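Local atomic coordinates of putative enoyl-CoA hydratase/isomerase (Mycobacterium abscessus, PDB entry 3RSI), a protein that probably works as a hydro-lyase or isomerase on acyl-CoA substrates in lipid metabolism, like other members of the enoyl-CoA hydratase/isomerase (crotonase) family. Residues E10-R15 with I21-R26; A57-T60 with A65-V68; L137-V140 with V145-A148; V152-Q157 with T161-M166; A215-V220 with A235-P240. All coordinates share one frame; numbering follows the deposited sequence.

Contact 1 (E10-R15 with I21-R26); sequences ELLVER and ILTMNR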
# COMPACT_ATOMS: atom_id res chain seq x y z
N GLU B 10 13.27 -29.09 -15.54
CA GLU B 10 13.45 -27.64 -15.36
C GLU B 10 12.65 -27.09 -14.18
O GLU B 10 13.01 -26.05 -13.60
CB GLU B 10 13.14 -26.87 -16.64
CG GLU B 10 14.15 -27.14 -17.74
CD GLU B 10 13.75 -26.50 -19.04
OE1 GLU B 10 13.62 -25.26 -19.06
OE2 GLU B 10 13.54 -27.22 -20.03
N LEU B 11 11.57 -27.78 -13.84
CA LEU B 11 10.88 -27.53 -12.58
C LEU B 11 10.79 -28.82 -11.78
O LEU B 11 10.08 -29.76 -12.17
CB LEU B 11 9.50 -26.95 -12.84
CG LEU B 11 8.70 -26.45 -11.64
CD1 LEU B 11 9.28 -25.13 -11.14
CD2 LEU B 11 7.21 -26.28 -12.01
N LEU B 12 11.54 -28.88 -10.68
CA LEU B 12 11.46 -30.01 -9.76
C LEU B 12 10.21 -29.91 -8.89
O LEU B 12 9.87 -28.84 -8.40
CB LEU B 12 12.70 -30.10 -8.88
CG LEU B 12 14.04 -30.20 -9.60
CD1 LEU B 12 15.19 -30.14 -8.59
CD2 LEU B 12 14.11 -31.47 -10.44
N VAL B 13 9.52 -31.03 -8.75
CA VAL B 13 8.31 -31.09 -7.95
C VAL B 13 8.50 -32.19 -6.90
O VAL B 13 8.69 -33.37 -7.24
CB VAL B 13 7.07 -31.36 -8.82
CG1 VAL B 13 5.80 -31.51 -7.93
CG2 VAL B 13 6.89 -30.24 -9.85
N GLU B 14 8.48 -31.78 -5.64
CA GLU B 14 8.70 -32.66 -4.51
C GLU B 14 7.53 -32.56 -3.53
O GLU B 14 7.15 -31.46 -3.10
CB GLU B 14 10.02 -32.29 -3.82
CG GLU B 14 10.15 -32.75 -2.36
CD GLU B 14 11.37 -32.20 -1.64
OE1 GLU B 14 12.21 -31.52 -2.30
OE2 GLU B 14 11.50 -32.46 -0.42
N ARG B 15 6.96 -33.70 -3.16
CA ARG B 15 5.85 -33.76 -2.19
C ARG B 15 6.38 -34.19 -0.83
O ARG B 15 6.99 -35.25 -0.73
CB ARG B 15 4.79 -34.74 -2.70
CG ARG B 15 3.58 -34.89 -1.84
CD ARG B 15 2.59 -33.76 -1.98
NE ARG B 15 1.35 -34.07 -1.26
CZ ARG B 15 0.25 -34.58 -1.81
NH1 ARG B 15 0.19 -34.84 -3.11
NH2 ARG B 15 -0.81 -34.82 -1.05
N ILE B 21 7.02 -28.66 -2.80
CA ILE B 21 8.11 -27.75 -3.05
C ILE B 21 8.45 -27.79 -4.53
O ILE B 21 8.73 -28.86 -5.09
CB ILE B 21 9.38 -28.13 -2.25
CG1 ILE B 21 9.06 -28.18 -0.75
CG2 ILE B 21 10.51 -27.12 -2.52
CD1 ILE B 21 10.05 -29.02 -0.00
N LEU B 22 8.41 -26.61 -5.14
CA LEU B 22 8.71 -26.41 -6.54
C LEU B 22 10.07 -25.75 -6.63
O LEU B 22 10.31 -24.72 -5.99
CB LEU B 22 7.66 -25.50 -7.17
CG LEU B 22 6.21 -25.98 -7.12
CD1 LEU B 22 5.31 -24.94 -7.78
CD2 LEU B 22 6.09 -27.31 -7.82
N THR B 23 10.97 -26.33 -7.42
CA THR B 23 12.30 -25.79 -7.54
C THR B 23 12.61 -25.51 -9.00
O THR B 23 12.71 -26.44 -9.79
CB THR B 23 13.36 -26.73 -6.96
OG1 THR B 23 13.06 -26.97 -5.59
CG2 THR B 23 14.75 -26.10 -7.08
N MET B 24 12.76 -24.22 -9.32
CA MET B 24 13.17 -23.79 -10.64
C MET B 24 14.62 -24.24 -10.82
O MET B 24 15.47 -23.91 -10.00
CB MET B 24 13.04 -22.28 -10.77
CG MET B 24 11.63 -21.78 -10.66
SD MET B 24 11.48 -19.99 -10.56
CE MET B 24 11.92 -19.74 -8.82
N ASN B 25 14.87 -25.01 -11.87
CA ASN B 25 16.12 -25.78 -12.01
C ASN B 25 16.77 -25.66 -13.40
O ASN B 25 16.65 -26.55 -14.23
CB ASN B 25 15.83 -27.24 -11.72
CG ASN B 25 17.07 -28.10 -11.73
OD1 ASN B 25 18.16 -27.66 -11.34
ND2 ASN B 25 16.93 -29.33 -12.18
N ARG B 26 17.41 -24.53 -13.65
CA ARG B 26 18.26 -24.37 -14.84
C ARG B 26 19.51 -23.61 -14.44
O ARG B 26 19.65 -22.40 -14.72
CB ARG B 26 17.55 -23.60 -15.96
CG ARG B 26 16.28 -24.23 -16.47
CD ARG B 26 15.65 -23.31 -17.50
NE ARG B 26 16.41 -23.27 -18.76
CZ ARG B 26 16.54 -22.19 -19.53
NH1 ARG B 26 16.01 -21.02 -19.18
NH2 ARG B 26 17.22 -22.27 -20.67

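Contact 2 (A57-T60 with A65-V68); sequences AILT and AYCV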
# COMPACT_ATOMS: atom_id res chain seq x y z
N ALA B 57 2.15 -24.70 -0.88
CA ALA B 57 3.19 -24.87 -1.88
C ALA B 57 4.31 -23.86 -1.64
O ALA B 57 4.06 -22.71 -1.25
CB ALA B 57 2.62 -24.67 -3.24
N ILE B 58 5.55 -24.31 -1.87
CA ILE B 58 6.74 -23.49 -1.72
C ILE B 58 7.45 -23.41 -3.07
O ILE B 58 7.61 -24.43 -3.76
CB ILE B 58 7.73 -24.08 -0.66
CG1 ILE B 58 7.07 -24.12 0.73
CG2 ILE B 58 9.05 -23.26 -0.61
CD1 ILE B 58 7.88 -24.89 1.81
N LEU B 59 7.87 -22.20 -3.43
CA LEU B 59 8.60 -21.94 -4.67
C LEU B 59 9.98 -21.42 -4.37
O LEU B 59 10.14 -20.45 -3.62
CB LEU B 59 7.84 -20.93 -5.53
CG LEU B 59 8.43 -20.61 -6.89
CD1 LEU B 59 8.67 -21.86 -7.74
CD2 LEU B 59 7.50 -19.62 -7.59
N THR B 60 10.98 -22.06 -4.97
CA THR B 60 12.36 -21.72 -4.74
C THR B 60 13.16 -22.04 -5.99
O THR B 60 12.64 -22.63 -6.94
CB THR B 60 12.94 -22.48 -3.51
OG1 THR B 60 14.03 -21.75 -2.95
CG2 THR B 60 13.41 -23.90 -3.87
N ALA B 65 20.75 -18.96 -6.82
CA ALA B 65 19.88 -18.01 -7.51
C ALA B 65 18.44 -18.49 -7.45
O ALA B 65 18.17 -19.68 -7.49
CB ALA B 65 20.29 -17.86 -8.95
N TYR B 66 17.50 -17.55 -7.38
CA TYR B 66 16.08 -17.90 -7.39
C TYR B 66 15.62 -18.02 -8.83
O TYR B 66 15.28 -19.11 -9.28
CB TYR B 66 15.29 -16.86 -6.58
CG TYR B 66 13.79 -17.00 -6.54
CD1 TYR B 66 13.18 -17.92 -5.72
CD2 TYR B 66 12.99 -16.14 -7.28
CE1 TYR B 66 11.79 -18.03 -5.66
CE2 TYR B 66 11.61 -16.21 -7.21
CZ TYR B 66 11.01 -17.16 -6.42
OH TYR B 66 9.64 -17.22 -6.40
N CYS B 67 15.60 -16.90 -9.55
CA CYS B 67 15.23 -16.88 -10.95
C CYS B 67 15.63 -15.52 -11.51
O CYS B 67 15.13 -14.49 -11.05
CB CYS B 67 13.71 -17.14 -11.12
SG CYS B 67 13.07 -16.92 -12.79
N VAL B 68 16.58 -15.53 -12.44
CA VAL B 68 17.09 -14.31 -13.12
C VAL B 68 16.53 -14.51 -14.52
O VAL B 68 17.09 -15.22 -15.41
CB VAL B 68 18.59 -14.25 -13.18
CG1 VAL B 68 19.21 -14.60 -11.80
CG2 VAL B 68 19.05 -15.20 -14.25

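Contact 3 (L137-V140 with V145-A148); sequences LPEV and VPGA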
# COMPACT_ATOMS: atom_id res chain seq x y z
N LEU B 137 0.54 18.07 5.06
CA LEU B 137 -0.66 18.63 4.48
C LEU B 137 -1.43 19.26 5.63
O LEU B 137 -2.31 18.63 6.23
CB LEU B 137 -1.47 17.52 3.81
CG LEU B 137 -0.82 16.81 2.62
CD1 LEU B 137 -1.60 15.50 2.32
CD2 LEU B 137 -0.77 17.73 1.38
N PRO B 138 -1.08 20.51 5.97
CA PRO B 138 -1.62 21.16 7.16
C PRO B 138 -3.00 21.77 7.00
O PRO B 138 -3.51 22.39 7.93
CB PRO B 138 -0.59 22.26 7.44
CG PRO B 138 -0.05 22.62 6.10
CD PRO B 138 -0.03 21.31 5.33
N GLU B 139 -3.61 21.56 5.83
CA GLU B 139 -4.82 22.26 5.41
C GLU B 139 -5.90 22.32 6.47
O GLU B 139 -6.46 23.41 6.72
CB GLU B 139 -5.37 21.63 4.13
CG GLU B 139 -4.70 22.14 2.87
CD GLU B 139 -3.33 21.54 2.63
OE1 GLU B 139 -2.94 20.57 3.33
OE2 GLU B 139 -2.65 22.03 1.71
N VAL B 140 -6.21 21.18 7.08
CA VAL B 140 -7.27 21.12 8.11
C VAL B 140 -7.05 22.03 9.30
O VAL B 140 -8.03 22.48 9.91
CB VAL B 140 -7.58 19.67 8.60
CG1 VAL B 140 -8.16 18.83 7.42
CG2 VAL B 140 -6.37 18.99 9.27
N VAL B 145 -9.12 21.70 3.15
CA VAL B 145 -8.71 20.32 2.92
C VAL B 145 -7.69 20.21 1.78
O VAL B 145 -7.68 21.05 0.89
CB VAL B 145 -9.92 19.41 2.64
CG1 VAL B 145 -10.81 19.26 3.92
CG2 VAL B 145 -10.70 19.89 1.42
N PRO B 146 -6.82 19.19 1.80
CA PRO B 146 -5.94 18.97 0.66
C PRO B 146 -6.70 18.29 -0.50
O PRO B 146 -6.62 17.06 -0.69
CB PRO B 146 -4.85 18.10 1.23
CG PRO B 146 -5.53 17.30 2.27
CD PRO B 146 -6.65 18.16 2.83
N GLY B 147 -7.43 19.12 -1.24
CA GLY B 147 -8.31 18.67 -2.32
C GLY B 147 -7.68 18.73 -3.70
O GLY B 147 -8.38 18.72 -4.71
N ALA B 148 -6.36 18.78 -3.76
CA ALA B 148 -5.63 18.66 -5.03
C ALA B 148 -5.14 17.22 -5.22
O ALA B 148 -3.99 16.97 -5.60
CB ALA B 148 -4.48 19.67 -5.10

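Contact 4 (V152-Q157 with T161-M166); sequences VRLKRQ and TKAMEM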
# COMPACT_ATOMS: atom_id res chain seq x y z
N VAL B 152 -7.90 11.38 -2.46
CA VAL B 152 -7.96 10.21 -3.37
C VAL B 152 -6.67 9.36 -3.28
O VAL B 152 -6.74 8.14 -3.08
CB VAL B 152 -8.15 10.68 -4.82
CG1 VAL B 152 -7.96 9.54 -5.83
CG2 VAL B 152 -9.53 11.35 -5.00
N ARG B 153 -5.52 10.02 -3.38
CA ARG B 153 -4.26 9.36 -3.72
C ARG B 153 -3.41 8.87 -2.56
O ARG B 153 -2.78 7.84 -2.68
CB ARG B 153 -3.38 10.27 -4.57
CG ARG B 153 -3.91 10.52 -5.94
CD ARG B 153 -3.34 11.79 -6.50
NE ARG B 153 -3.75 12.00 -7.87
CZ ARG B 153 -3.52 13.12 -8.54
NH1 ARG B 153 -2.93 14.14 -7.93
NH2 ARG B 153 -3.91 13.23 -9.80
N LEU B 154 -3.35 9.64 -1.47
CA LEU B 154 -2.28 9.43 -0.48
C LEU B 154 -2.33 8.03 0.10
O LEU B 154 -1.29 7.35 0.16
CB LEU B 154 -2.33 10.47 0.63
CG LEU B 154 -1.12 10.49 1.58
CD1 LEU B 154 0.20 10.66 0.76
CD2 LEU B 154 -1.24 11.62 2.63
N LYS B 155 -3.54 7.60 0.49
CA LYS B 155 -3.75 6.25 1.03
C LYS B 155 -3.45 5.17 0.01
O LYS B 155 -3.28 4.03 0.40
CB LYS B 155 -5.19 6.04 1.53
CG LYS B 155 -6.24 6.17 0.41
CD LYS B 155 -7.59 5.73 0.82
CE LYS B 155 -8.52 5.64 -0.39
NZ LYS B 155 -8.82 6.98 -1.02
N ARG B 156 -3.43 5.50 -1.28
CA ARG B 156 -3.07 4.51 -2.29
C ARG B 156 -1.57 4.28 -2.36
O ARG B 156 -1.12 3.26 -2.90
CB ARG B 156 -3.55 4.93 -3.68
CG ARG B 156 -5.03 5.17 -3.75
CD ARG B 156 -5.46 5.59 -5.11
NE ARG B 156 -6.87 5.95 -5.12
CZ ARG B 156 -7.67 5.87 -6.18
NH1 ARG B 156 -7.22 5.44 -7.37
NH2 ARG B 156 -8.93 6.20 -6.03
N GLN B 157 -0.81 5.25 -1.89
CA GLN B 157 0.63 5.30 -2.10
C GLN B 157 1.45 4.98 -0.84
O GLN B 157 2.61 4.55 -0.96
CB GLN B 157 0.99 6.67 -2.65
CG GLN B 157 0.34 6.97 -3.99
CD GLN B 157 0.97 8.15 -4.73
OE1 GLN B 157 1.99 8.69 -4.30
NE2 GLN B 157 0.37 8.52 -5.87
N THR B 161 -3.15 4.16 7.52
CA THR B 161 -3.21 4.88 8.81
C THR B 161 -2.35 6.14 8.83
O THR B 161 -2.75 7.13 9.46
CB THR B 161 -2.92 3.98 10.04
OG1 THR B 161 -3.30 4.68 11.23
CG2 THR B 161 -1.46 3.53 10.12
N LYS B 162 -1.22 6.14 8.13
CA LYS B 162 -0.38 7.34 8.09
C LYS B 162 -0.90 8.39 7.09
O LYS B 162 -0.78 9.59 7.31
CB LYS B 162 1.11 7.01 7.84
CG LYS B 162 2.07 8.03 8.55
CD LYS B 162 2.06 7.82 10.06
CE LYS B 162 2.81 8.87 10.86
NZ LYS B 162 2.60 8.67 12.33
N ALA B 163 -1.49 7.95 5.98
CA ALA B 163 -2.22 8.87 5.10
C ALA B 163 -3.34 9.59 5.87
O ALA B 163 -3.47 10.82 5.82
CB ALA B 163 -2.78 8.12 3.89
N MET B 164 -4.15 8.81 6.58
CA MET B 164 -5.24 9.37 7.38
C MET B 164 -4.72 10.34 8.42
O MET B 164 -5.27 11.42 8.58
CB MET B 164 -5.99 8.27 8.12
CG MET B 164 -7.08 7.67 7.34
SD MET B 164 -8.43 8.81 7.10
CE MET B 164 -9.61 7.56 6.52
N GLU B 165 -3.67 9.94 9.14
CA GLU B 165 -3.10 10.77 10.18
C GLU B 165 -2.61 12.10 9.63
O GLU B 165 -2.90 13.15 10.19
CB GLU B 165 -1.96 10.05 10.90
CG GLU B 165 -1.36 10.88 12.01
CD GLU B 165 -0.38 10.14 12.87
OE1 GLU B 165 -0.09 8.95 12.59
OE2 GLU B 165 0.11 10.77 13.82
N MET B 166 -1.87 12.06 8.53
CA MET B 166 -1.35 13.29 7.91
C MET B 166 -2.46 14.29 7.58
O MET B 166 -2.36 15.50 7.88
CB MET B 166 -0.55 12.96 6.63
CG MET B 166 0.81 12.38 6.87
SD MET B 166 1.70 12.01 5.32
CE MET B 166 2.15 13.69 4.83

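Contact 5 (A215-V220 with A235-P240); sequences AKEAIV and ARLTRP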
# COMPACT_ATOMS: atom_id res chain seq x y z
N ALA B 215 5.28 1.87 -19.91
CA ALA B 215 5.31 1.30 -18.56
C ALA B 215 4.66 2.24 -17.53
O ALA B 215 3.80 1.83 -16.74
CB ALA B 215 6.74 0.92 -18.15
N LYS B 216 5.05 3.50 -17.54
CA LYS B 216 4.40 4.48 -16.66
C LYS B 216 2.90 4.57 -16.93
O LYS B 216 2.11 4.58 -16.00
CB LYS B 216 5.02 5.87 -16.78
CG LYS B 216 4.34 6.91 -15.83
CD LYS B 216 5.02 8.31 -15.83
CE LYS B 216 4.18 9.28 -15.01
NZ LYS B 216 4.83 10.60 -14.75
N GLU B 217 2.50 4.60 -18.19
CA GLU B 217 1.09 4.73 -18.52
C GLU B 217 0.32 3.49 -18.09
O GLU B 217 -0.82 3.62 -17.61
CB GLU B 217 0.89 4.99 -20.01
CG GLU B 217 -0.58 5.18 -20.38
CD GLU B 217 -0.77 5.62 -21.80
OE1 GLU B 217 0.22 5.83 -22.53
OE2 GLU B 217 -1.94 5.74 -22.20
N ALA B 218 0.93 2.30 -18.22
CA ALA B 218 0.26 1.05 -17.80
C ALA B 218 0.10 1.00 -16.28
O ALA B 218 -0.96 0.62 -15.75
CB ALA B 218 1.00 -0.21 -18.35
N ILE B 219 1.15 1.40 -15.57
CA ILE B 219 1.13 1.48 -14.12
C ILE B 219 0.03 2.43 -13.65
O ILE B 219 -0.78 2.06 -12.81
CB ILE B 219 2.49 1.94 -13.55
CG1 ILE B 219 3.55 0.85 -13.74
CG2 ILE B 219 2.39 2.24 -12.09
CD1 ILE B 219 5.00 1.38 -13.63
N VAL B 220 -0.01 3.64 -14.22
CA VAL B 220 -1.00 4.63 -13.79
C VAL B 220 -2.43 4.29 -14.20
O VAL B 220 -3.34 4.32 -13.36
CB VAL B 220 -0.65 6.02 -14.30
CG1 VAL B 220 -1.77 6.99 -13.90
CG2 VAL B 220 0.74 6.48 -13.74
N ALA B 235 -1.97 -4.98 -21.25
CA ALA B 235 -1.68 -5.66 -22.52
C ALA B 235 -1.69 -4.69 -23.70
O ALA B 235 -0.84 -4.77 -24.59
CB ALA B 235 -2.68 -6.79 -22.77
N ARG B 236 -2.64 -3.75 -23.68
CA ARG B 236 -2.79 -2.78 -24.77
C ARG B 236 -1.53 -1.93 -24.91
O ARG B 236 -1.13 -1.57 -26.03
CB ARG B 236 -4.01 -1.88 -24.51
CG ARG B 236 -4.13 -0.66 -25.44
CD ARG B 236 -5.31 0.26 -25.07
NE ARG B 236 -4.96 1.31 -24.08
CZ ARG B 236 -5.58 1.51 -22.91
NH1 ARG B 236 -6.62 0.76 -22.54
NH2 ARG B 236 -5.17 2.49 -22.11
N LEU B 237 -0.92 -1.61 -23.78
CA LEU B 237 0.33 -0.82 -23.76
C LEU B 237 1.59 -1.70 -23.90
O LEU B 237 2.65 -1.23 -24.27
CB LEU B 237 0.37 -0.01 -22.45
CG LEU B 237 -0.64 1.16 -22.45
CD1 LEU B 237 -1.05 1.64 -21.06
CD2 LEU B 237 -0.03 2.30 -23.23
N THR B 238 1.48 -2.99 -23.61
CA THR B 238 2.62 -3.89 -23.74
C THR B 238 2.86 -4.31 -25.19
O THR B 238 4.00 -4.40 -25.63
CB THR B 238 2.43 -5.11 -22.82
OG1 THR B 238 2.47 -4.66 -21.46
CG2 THR B 238 3.51 -6.17 -23.05
N ARG B 239 1.78 -4.56 -25.93
CA ARG B 239 1.87 -5.07 -27.30
C ARG B 239 2.74 -4.21 -28.21
O ARG B 239 3.61 -4.75 -28.89
CB ARG B 239 0.48 -5.25 -27.94
CG ARG B 239 -0.24 -6.50 -27.52
CD ARG B 239 -1.61 -6.65 -28.22
NE ARG B 239 -2.65 -7.02 -27.26
CZ ARG B 239 -3.68 -6.26 -26.88
NH1 ARG B 239 -3.90 -5.05 -27.40
NH2 ARG B 239 -4.53 -6.74 -25.98
N PRO B 240 2.51 -2.87 -28.24
CA PRO B 240 3.34 -1.99 -29.06
C PRO B 240 4.82 -2.05 -28.67
O PRO B 240 5.67 -1.96 -29.54
CB PRO B 240 2.76 -0.59 -28.78
CG PRO B 240 1.38 -0.83 -28.40
CD PRO B 240 1.40 -2.13 -27.62

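Contact 1 (E10-R15 with I21-R26)
Glu10 and Arg26 both carry CG anti to the carbonyl carbon (chi1 -68° and -60°), which lays the two chains side by side, pointing the same way. The Glu10 chain stays extended. In Arg26 the first two torsions bring CD to 3.2 Å from Glu10 OE1, and the bend at the third sets where NE lies. The salt bridge, Glu10 OE1 to Arg26 NE at 3.4 Å, is one of charge alone: the oxygen lies well out of the guanidinium plane and no N-H points at it. Directed bonds come from outside, Ser34 OG to Glu10 OE1 and Arg26 NH1 to Ala32 O, so the pair also ties the strand ends to the chain that leads into helix 35-50.

Behind this pair the two segments form an antiparallel beta hairpin. Leu12 with Thr23 and Glu14 with Ile21 are its hydrogen-bonded pairs. Leu12 N reaches Thr23 O at 2.8 Å, and Asn25 N takes Glu10 O at 2.7 Å just past the ladder. Leu11, Val13, Leu22 and Met24 share one face, from which Leu11 and Leu22 pack on Phe41 and Trp45 of helix 35-50. Here Leu22 CD2 lies 3.7 Å from Val13 CG2 and Leu11 CD1 meets Met24 CG at 4.1 Å.

On the other face, Leu12 CB rests 3.9 Å from Thr23 CB, and its branched end lies by the Asn25 amide, whose ND2 bonds to Arg9 O. Farther along, Ile21 CD1 sits 3.8 Å from Glu14 OE2, beside a carboxylate that makes a long, weak ion pair with Arg198 of the second subunit.

Contact 2 (A57-T60 with A65-V68)
Tyr66 OH comes down on the branched end of Leu59, 3.4 Å from Leu59 CD2 and 3.6 Å from Leu59 CG. The two side chains cross at about a right angle. One ring edge is also engaged: Leu59 O lies near the ring plane, 3.6 Å from Tyr66 CE1, while Thr60 CA approaches that same CE1 obliquely at 3.8 Å. The ring thus bears on the backbone at the end of segment 57-60 as well as on the leucine, and all three touching residues are buried.

Torsions account for the reach. In Tyr66, CG is anti to the backbone N (chi1 176°), and this carries the ring away from its own loop toward the strand. In Leu59, chi1 of -177° puts CG beside the carbonyl carbon, where the branched end meets Tyr66 OH.

One shell further out, Thr60 points its CB away from segment 65-68, and its OG1 bonds to Ala108 O of the second subunit, while Asn31 ND2 makes weak hydrogen bonds to the carbonyls of Ala65 and Tyr66. In crotonase relatives the corresponding stretch carries one of the oxyanion-hole peptide N-H groups, so 65-68 probably lies by that site. Leu59 packs on Phe41 of helix 35-50 and Tyr66 on Met24 of strand 19-24. Residues 57-60 and Cys67-Val68 pair in a parallel ladder with a strand of the second subunit, so the sheet holding strands 19-24 and 56-61 runs on across the interface.

Contact 3 (L137-V140 with V145-A148)
Val145 meets the first segment mainly through its backbone: Glu139 CB lies 3.6 Å from Val145 C, and Glu139 CG is 3.7 Å from Val145 O. Its CB points away, with only a loose touch of Val145 CG1 on Val140 CG1 at 4.4 Å, and the side chain packs on Thr238 of the third subunit.

Pro146 comes next and takes the largest share of the contact. Its CB meets both Leu137 and Glu139: Pro146 CB is 4.1 Å from Leu137 CD2, whose side chain crosses the proline at about a right angle, and 3.8 Å from Glu139 OE1. The Glu139 chain bends at chi2 (77°), folding the carboxylate back over the proline rather than outward. Pro146 is also the centre of an inverse gamma turn, closed by a weak bond from Gly147 N to Val145 O. That turn swings the chain toward Ala148, whose N bonds to Glu119 OE2 of helix 116-121.

The loop after strand 134-136 is the part of the crotonase fold that carries the second active-site glutamate in enoyl-CoA hydratases; Glu119 and Glu139 match in sequence the two active-site glutamates of those enzymes, which is consistent with a similar site here.

Contact 4 (V152-Q157 with T161-M166)
Leu154 reaches across to Ala163 with CB, CG and CD2. Its CB already lies 4.0 Å from Ala163 CB. One bond on, Leu154 CG closes to 3.7 Å from that methyl. At the tip, Leu154 CD2 passes over the helix backbone, 3.8 Å from Ala163 CA, and meets Met166 SD at 4.0 Å. With CG anti to the backbone N, chi1 of -170° turns the branch toward Ala163 and Met166. Met166 bends at its third torsion beside it.

The Ala163 methyl also fits close to the first helix's own backbone, 3.5 Å from Lys155 N. That nitrogen has no bond to the turn before, where the helix is kinked. The small side chain lets the helices come near, with 8.3 Å between the axes of the short segments. Lys155 touches only with its base, CB to Ala163 CB, before its chain leads away; NZ then bonds to Val152 O at 3.1 Å and to Ile219 O of the third subunit.

Helices 150-157 and 160-169 follow one another almost directly, and their segments 152-157 and 161-166 run at 145°, a tight helical hairpin joined by apolar packing. Leu154 is backed by Gln122, just past helix 116-121, and Met166 by Leu173 of strand 173-174, while the third subunit also touches this pair, for example through the salt bridge of Arg153 with Glu227 of that subunit.

Contact 5 (A215-V220 with A235-P240)
Ala218 and Leu237 bring two helical turns together, their CA atoms 6.2 Å apart, with the short segments running obliquely, more opposed than parallel. Leu237 carries the contact from its side. Its CG stands anti to the carbonyl carbon (chi1 -72°); CD1 then presses on the Ala218 backbone and also on Glu217 CG, while CD2 faces the carboxylate. Leu237 CD1 lies 3.5 Å from Ala218 N and 3.6 Å from Ala218 CA, and also 3.9 Å from Ala218 CB. The small alanine leaves the backbone within range of that methyl.

The Glu217 chain is extended beyond CG and crosses the leucine at about a right angle. Leu237 CD2 is 3.6 Å from Glu217 OE1, and Leu237 CD1 is likewise 3.6 Å from Glu217 CG. Apolar methyls thus cover the stem and one side of the carboxylate. Its polar end has a partner of its own one turn on: Glu217 OE2 forms a salt bridge with Arg221 NE. Arg236 sends its end the same way, but Arg236 NH2 lies 4.6 Å from Glu217 OE2, longer than a salt bridge, so any attraction there is probably weak.

A polar link flanks the leucine, from Asn214 ND2 to Leu237 O. Helix 209-222 and helix 227-242 are consecutive elements near the C-terminal end of the chain, facing each other through this leucine. Ala215, Ile219 and Thr238 pack on Met151 of the second subunit; within this chain Lys216, on helix 209-222, makes a salt bridge with Asp125, just before strand 126-130.

In the fold
The five contacts follow one another along the chain, each closing before the next opens. Contacts 1 and 2 both reach one sheet, with centres 9 Å apart: strand 19-24 pairs with strand 56-61 through Leu22 N to Ile58 O and Met24 N to Thr60 O. Contacts 3 and 4 form a second group, centres 12 Å apart, where Leu137 CD1 packs on Leu154 CD2; both touch the third subunit. The groups lie far apart, contacts 1 and 3 being 52 Å between centres on opposite sides of the chain's centre. Contact 5, in the helices 209-222 and 227-242, sits between, and touches the second subunit as contacts 1 and 2 do. The trimer thus draws on separate parts of this extended chain.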